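Local coordinates for protein AT27789p (PDB 5UZN) that is the third quasi-RNA recognition motif domain of Glorund, a fruit-fly hnRNP F/H homologue that probably binds RNA, including mRNA, at residues I13-L18 with F28-P33; E32-A37 with S63-K68. All coordinates share one frame; numbering follows the deposited sequence.

Contact 1: residues I13-L18 with F28-P33; sequences IHMRGL and FKFFEP
M15 reaches from strand 11-16 of this quasi-RRM domain up to F31 on helix 24-31, joining the antiparallel sheet to the first helix packed on it. Its CB points at the helix, and with chi1 at -47° CG stands anti to the carbonyl carbon; the chain then runs extended as far as the sulfur. SD arrives beside the F31 ring, 5.0 Å from its centroid and 77° off the ring normal, a Met-aromatic contact at the ring edge. A bend at chi3, 73°, carries CE onward toward the helix, to lie obliquely to the ring, 3.7 Å from F31 CE2 and about as close to CZ. The same methyl also reaches F30, its CE lying 4.0 Å from F30 CD2, so one tip bridges two neighbouring phenylalanines. Those rings brace each other: F30 CD2 sits over the centre of one face of F31, while F31 CE1 lies at the F30 edge. F57 of strand 52-57 meets F31 edge-to-face, and H70 meets the F30 ring. All four touching residues are buried. I13, two residues before M15 on the strand, adds a looser apolar contact, its CD1 4.3 Å from F31 CE1.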
loop_
_atom_site.group_PDB
_atom_site.type_symbol
_atom_site.label_atom_id
_atom_site.label_comp_id
_atom_site.label_asym_id
_atom_site.label_seq_id
_atom_site.Cartn_x
_atom_site.Cartn_y
_atom_site.Cartn_z
ATOM N N ILE A 13 4.145 -3.401 -3.516
ATOM C CA ILE A 13 4.607 -2.957 -2.205
ATOM C C ILE A 13 3.633 -3.506 -1.175
ATOM O O ILE A 13 2.445 -3.154 -1.192
ATOM C CB ILE A 13 4.680 -1.432 -2.117
ATOM C CG1 ILE A 13 5.708 -0.869 -3.098
ATOM C CG2 ILE A 13 5.021 -1.000 -0.698
ATOM C CD1 ILE A 13 5.840 0.641 -2.946
ATOM N N HIS A 14 4.124 -4.393 -0.310
ATOM C CA HIS A 14 3.335 -4.949 0.774
ATOM C C HIS A 14 3.462 -4.019 1.966
ATOM O O HIS A 14 4.531 -3.465 2.216
ATOM C CB HIS A 14 3.807 -6.369 1.127
ATOM C CG HIS A 14 3.017 -6.998 2.231
ATOM N ND1 HIS A 14 1.665 -7.247 2.125
ATOM C CD2 HIS A 14 3.378 -7.386 3.481
ATOM C CE1 HIS A 14 1.226 -7.772 3.260
ATOM N NE2 HIS A 14 2.243 -7.865 4.098
ATOM N N MET A 15 2.349 -3.791 2.662
ATOM C CA MET A 15 2.281 -2.771 3.700
ATOM C C MET A 15 1.835 -3.411 5.001
ATOM O O MET A 15 0.890 -4.190 5.011
ATOM C CB MET A 15 1.317 -1.630 3.306
ATOM C CG MET A 15 1.493 -1.100 1.888
ATOM S SD MET A 15 0.185 0.013 1.347
ATOM C CE MET A 15 0.605 1.468 2.323
ATOM N N ARG A 16 2.513 -3.099 6.097
ATOM C CA ARG A 16 2.065 -3.534 7.408
ATOM C C ARG A 16 1.852 -2.344 8.335
ATOM O O ARG A 16 2.426 -1.267 8.136
ATOM C CB ARG A 16 3.058 -4.519 8.028
ATOM C CG ARG A 16 3.230 -5.775 7.189
ATOM C CD ARG A 16 4.196 -6.750 7.825
ATOM N NE ARG A 16 3.543 -7.593 8.808
ATOM C CZ ARG A 16 2.813 -8.651 8.473
ATOM N NH1 ARG A 16 2.659 -8.967 7.180
ATOM N NH2 ARG A 16 2.261 -9.400 9.417
ATOM N N GLY A 17 1.011 -2.548 9.346
ATOM C CA GLY A 17 0.759 -1.514 10.331
ATOM C C GLY A 17 -0.363 -0.556 10.009
ATOM O O GLY A 17 -0.447 0.498 10.643
ATOM N N LEU A 18 -1.222 -0.873 9.045
ATOM C CA LEU A 18 -2.318 0.039 8.734
ATOM C C LEU A 18 -3.292 0.057 9.902
ATOM O O LEU A 18 -3.497 -0.982 10.536
ATOM C CB LEU A 18 -3.084 -0.398 7.477
ATOM C CG LEU A 18 -2.602 -0.016 6.087
ATOM C CD1 LEU A 18 -1.295 -0.706 5.789
ATOM C CD2 LEU A 18 -3.686 -0.379 5.067
ATOM N N PHE A 28 -4.099 5.246 -1.270
ATOM C CA PHE A 28 -3.862 6.171 -2.347
ATOM C C PHE A 28 -3.320 7.490 -1.784
ATOM O O PHE A 28 -2.385 8.010 -2.283
ATOM C CB PHE A 28 -5.114 6.358 -3.210
ATOM C CG PHE A 28 -5.371 5.237 -4.201
ATOM C CD1 PHE A 28 -4.591 5.064 -5.284
ATOM C CD2 PHE A 28 -6.420 4.378 -4.036
ATOM C CE1 PHE A 28 -4.840 4.059 -6.196
ATOM C CE2 PHE A 28 -6.675 3.372 -4.934
ATOM C CZ PHE A 28 -5.871 3.213 -6.017
ATOM N N LYS A 29 -3.877 8.001 -0.696
ATOM C CA LYS A 29 -3.386 9.261 -0.128
ATOM C C LYS A 29 -1.960 9.131 0.376
ATOM O O LYS A 29 -1.184 10.094 0.320
ATOM C CB LYS A 29 -4.287 9.721 1.019
ATOM C CG LYS A 29 -5.657 10.210 0.580
ATOM C CD LYS A 29 -6.506 10.617 1.785
ATOM C CE LYS A 29 -7.908 11.062 1.364
ATOM N NZ LYS A 29 -8.781 11.370 2.542
ATOM N N PHE A 30 -1.605 7.942 0.861
ATOM C CA PHE A 30 -0.282 7.689 1.419
ATOM C C PHE A 30 0.806 7.820 0.358
ATOM O O PHE A 30 1.881 8.361 0.631
ATOM C CB PHE A 30 -0.277 6.298 2.065
ATOM C CG PHE A 30 1.008 5.958 2.778
ATOM C CD1 PHE A 30 1.223 6.378 4.080
ATOM C CD2 PHE A 30 2.009 5.254 2.135
ATOM C CE1 PHE A 30 2.394 6.081 4.729
ATOM C CE2 PHE A 30 3.183 4.940 2.797
ATOM C CZ PHE A 30 3.369 5.363 4.099
ATOM N N PHE A 31 0.542 7.360 -0.864
ATOM C CA PHE A 31 1.548 7.374 -1.918
ATOM C C PHE A 31 1.434 8.561 -2.864
ATOM O O PHE A 31 2.204 8.636 -3.829
ATOM C CB PHE A 31 1.476 6.082 -2.740
ATOM C CG PHE A 31 1.887 4.859 -1.984
ATOM C CD1 PHE A 31 3.197 4.713 -1.537
ATOM C CD2 PHE A 31 0.976 3.855 -1.732
ATOM C CE1 PHE A 31 3.578 3.588 -0.850
ATOM C CE2 PHE A 31 1.350 2.719 -1.052
ATOM C CZ PHE A 31 2.649 2.591 -0.601
ATOM N N GLU A 32 0.491 9.473 -2.651
ATOM C CA GLU A 32 0.313 10.536 -3.633
ATOM C C GLU A 32 1.572 11.391 -3.620
ATOM O O GLU A 32 2.187 11.552 -2.575
ATOM C CB GLU A 32 -0.942 11.377 -3.333
ATOM C CG GLU A 32 -0.801 12.276 -2.129
ATOM C CD GLU A 32 -2.122 12.849 -1.663
ATOM O OE1 GLU A 32 -2.097 13.637 -0.694
ATOM O OE2 GLU A 32 -3.179 12.496 -2.246
ATOM N N PRO A 33 1.970 11.953 -4.776
ATOM C CA PRO A 33 1.337 11.954 -6.107
ATOM C C PRO A 33 1.444 10.647 -6.856
ATOM O O PRO A 33 0.816 10.480 -7.905
ATOM C CB PRO A 33 2.116 13.037 -6.864
ATOM C CG PRO A 33 3.457 13.017 -6.234
ATOM C CD PRO A 33 3.220 12.735 -4.773
#

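Contact 2: residues E32-A37 with S63-K68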
loop_
_atom_site.group_PDB
_atom_site.type_symbol
_atom_site.label_atom_id
_atom_site.label_comp_id
_atom_site.label_asym_id
_atom_site.label_seq_id
_atom_site.Cartn_x
_atom_site.Cartn_y
_atom_site.Cartn_z
ATOM N N GLU A 32 0.491 9.473 -2.651
ATOM C CA GLU A 32 0.313 10.536 -3.633
ATOM C C GLU A 32 1.572 11.391 -3.620
ATOM O O GLU A 32 2.187 11.552 -2.575
ATOM C CB GLU A 32 -0.942 11.377 -3.333
ATOM C CG GLU A 32 -0.801 12.276 -2.129
ATOM C CD GLU A 32 -2.122 12.849 -1.663
ATOM O OE1 GLU A 32 -2.097 13.637 -0.694
ATOM O OE2 GLU A 32 -3.179 12.496 -2.246
ATOM N N PRO A 33 1.970 11.953 -4.776
ATOM C CA PRO A 33 1.337 11.954 -6.107
ATOM C C PRO A 33 1.444 10.647 -6.856
ATOM O O PRO A 33 0.816 10.480 -7.905
ATOM C CB PRO A 33 2.116 13.037 -6.864
ATOM C CG PRO A 33 3.457 13.017 -6.234
ATOM C CD PRO A 33 3.220 12.735 -4.773
ATOM N N ILE A 34 2.220 9.722 -6.345
ATOM C CA ILE A 34 2.426 8.474 -7.059
ATOM C C ILE A 34 1.194 7.598 -6.909
ATOM O O ILE A 34 0.589 7.458 -5.839
ATOM C CB ILE A 34 3.700 7.759 -6.584
ATOM C CG1 ILE A 34 4.934 8.583 -6.969
ATOM C CG2 ILE A 34 3.803 6.391 -7.239
ATOM C CD1 ILE A 34 5.214 8.575 -8.447
ATOM N N ARG A 35 0.698 7.156 -8.050
ATOM C CA ARG A 35 -0.542 6.430 -8.162
ATOM C C ARG A 35 -0.519 4.977 -8.450
ATOM O O ARG A 35 -0.315 4.569 -9.532
ATOM C CB ARG A 35 -1.356 7.050 -9.287
ATOM C CG ARG A 35 -2.712 7.601 -8.943
ATOM C CD ARG A 35 -3.028 8.871 -9.743
ATOM N NE ARG A 35 -2.506 8.950 -11.115
ATOM C CZ ARG A 35 -1.661 9.871 -11.537
ATOM N NH1 ARG A 35 -1.228 10.792 -10.710
ATOM N NH2 ARG A 35 -1.233 9.871 -12.779
ATOM N N PRO A 36 -0.735 4.187 -7.451
ATOM C CA PRO A 36 -0.876 2.743 -7.684
ATOM C C PRO A 36 -2.026 2.463 -8.640
ATOM O O PRO A 36 -3.036 3.171 -8.665
ATOM C CB PRO A 36 -1.147 2.161 -6.283
ATOM C CG PRO A 36 -1.495 3.285 -5.451
ATOM C CD PRO A 36 -0.829 4.506 -6.014
ATOM N N ALA A 37 -1.838 1.449 -9.477
ATOM C CA ALA A 37 -2.921 1.015 -10.346
ATOM C C ALA A 37 -4.091 0.510 -9.520
ATOM O O ALA A 37 -5.248 0.829 -9.809
ATOM C CB ALA A 37 -2.427 -0.078 -11.291
ATOM N N SER A 63 7.096 1.961 -8.365
ATOM C CA SER A 63 7.180 1.253 -7.093
ATOM C C SER A 63 8.371 1.725 -6.281
ATOM O O SER A 63 8.286 1.816 -5.055
ATOM C CB SER A 63 7.264 -0.259 -7.323
ATOM O OG SER A 63 8.524 -0.646 -7.854
ATOM N N GLN A 64 9.468 2.079 -6.948
ATOM C CA GLN A 64 10.669 2.451 -6.223
ATOM C C GLN A 64 10.571 3.855 -5.642
ATOM O O GLN A 64 11.000 4.087 -4.504
ATOM C CB GLN A 64 11.879 2.305 -7.144
ATOM C CG GLN A 64 12.049 0.855 -7.577
ATOM C CD GLN A 64 12.089 -0.084 -6.389
ATOM O OE1 GLN A 64 13.053 -0.093 -5.645
ATOM N NE2 GLN A 64 11.029 -0.867 -6.200
ATOM N N VAL A 65 10.002 4.798 -6.397
ATOM C CA VAL A 65 9.695 6.110 -5.834
ATOM C C VAL A 65 8.767 5.952 -4.630
ATOM O O VAL A 65 9.019 6.511 -3.556
ATOM C CB VAL A 65 9.088 7.038 -6.908
ATOM C CG1 VAL A 65 8.441 8.254 -6.265
ATOM C CG2 VAL A 65 10.157 7.473 -7.899
ATOM N N ALA A 66 7.719 5.128 -4.767
ATOM C CA ALA A 66 6.775 4.949 -3.662
ATOM C C ALA A 66 7.430 4.369 -2.412
ATOM O O ALA A 66 7.031 4.709 -1.290
ATOM C CB ALA A 66 5.610 4.065 -4.099
ATOM N N MET A 67 8.445 3.514 -2.564
ATOM C CA MET A 67 9.136 2.991 -1.387
ATOM C C MET A 67 9.808 4.084 -0.565
ATOM O O MET A 67 9.954 3.931 0.654
ATOM C CB MET A 67 10.166 1.931 -1.797
ATOM C CG MET A 67 9.558 0.568 -2.191
ATOM S SD MET A 67 8.725 -0.338 -0.858
ATOM C CE MET A 67 10.129 -0.809 0.146
ATOM N N LYS A 68 10.236 5.176 -1.203
ATOM C CA LYS A 68 10.921 6.281 -0.528
ATOM C C LYS A 68 9.956 7.399 -0.163
ATOM O O LYS A 68 9.861 7.806 1.000
ATOM C CB LYS A 68 12.012 6.898 -1.418
ATOM C CG LYS A 68 12.613 6.000 -2.453
ATOM C CD LYS A 68 13.587 5.018 -1.844
ATOM C CE LYS A 68 14.309 4.254 -2.945
ATOM N NZ LYS A 68 13.532 3.055 -3.378
#
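I34 turns its side chain toward V65 and A66 on helix 60-68, and these three residues make the whole of the direct side-chain contact. I34 buries the most surface, and its two branches divide the work. The longer branch goes to V65: I34 CG1 comes within 3.6 Å of V65 CG1, and the terminal CD1 follows at 3.9 Å from that same V65 CG1. A single valine methyl thus meets two successive carbons of the isoleucine, and the two side chains cross at about a right angle. On V65 this methyl is the one placed anti to the backbone N, with chi1 at 165°. The shorter branch is a methyl, I34 CG2, which stands 4.3 Å from A66 CB, a lighter touch on the next residue of the helix. The backbones draw close here, with the CA atoms of I34 and A66 6.5 Å apart. In the RRM fold, two helices pack on one side of a four-stranded antiparallel sheet; here the loop that leaves helix 24-31 for strand 38-43 passes beside the second of them. F57 of strand 52-57 lies against both I34 and A66, so the sheet meets the two partners together. No hydrogen bond crosses between the segments, and the contact is purely apolar. Polar bonds do form along the helix itself: Q64 NE2 donates nearly straight, at 170°, to S63 OG, which lies in the plane of the Q64 amide, and K68 NZ bonds Q64 O at 3.0 Å.

How the contacts relate
Contact 1 and contact 2 have centres 8 Å apart and share E32 and P33, in the loop between helix 24-31 and strand 38-43. Along the chain, strand 11-16 comes first, then that helix and loop, and helix 60-68 follows after two more long sheet strands. The contacts touch directly: F31 CD1 and I13 CD1 each lie 3.6 Å from A66 CB. Contact 1 sits near the chain's centre, whereas contact 2 lies farther out and is only partly buried. Through M15, I13, F31, I34 and A66 they join both helices, and the loop that follows the first, to one face of the sheet in continuous apolar packing.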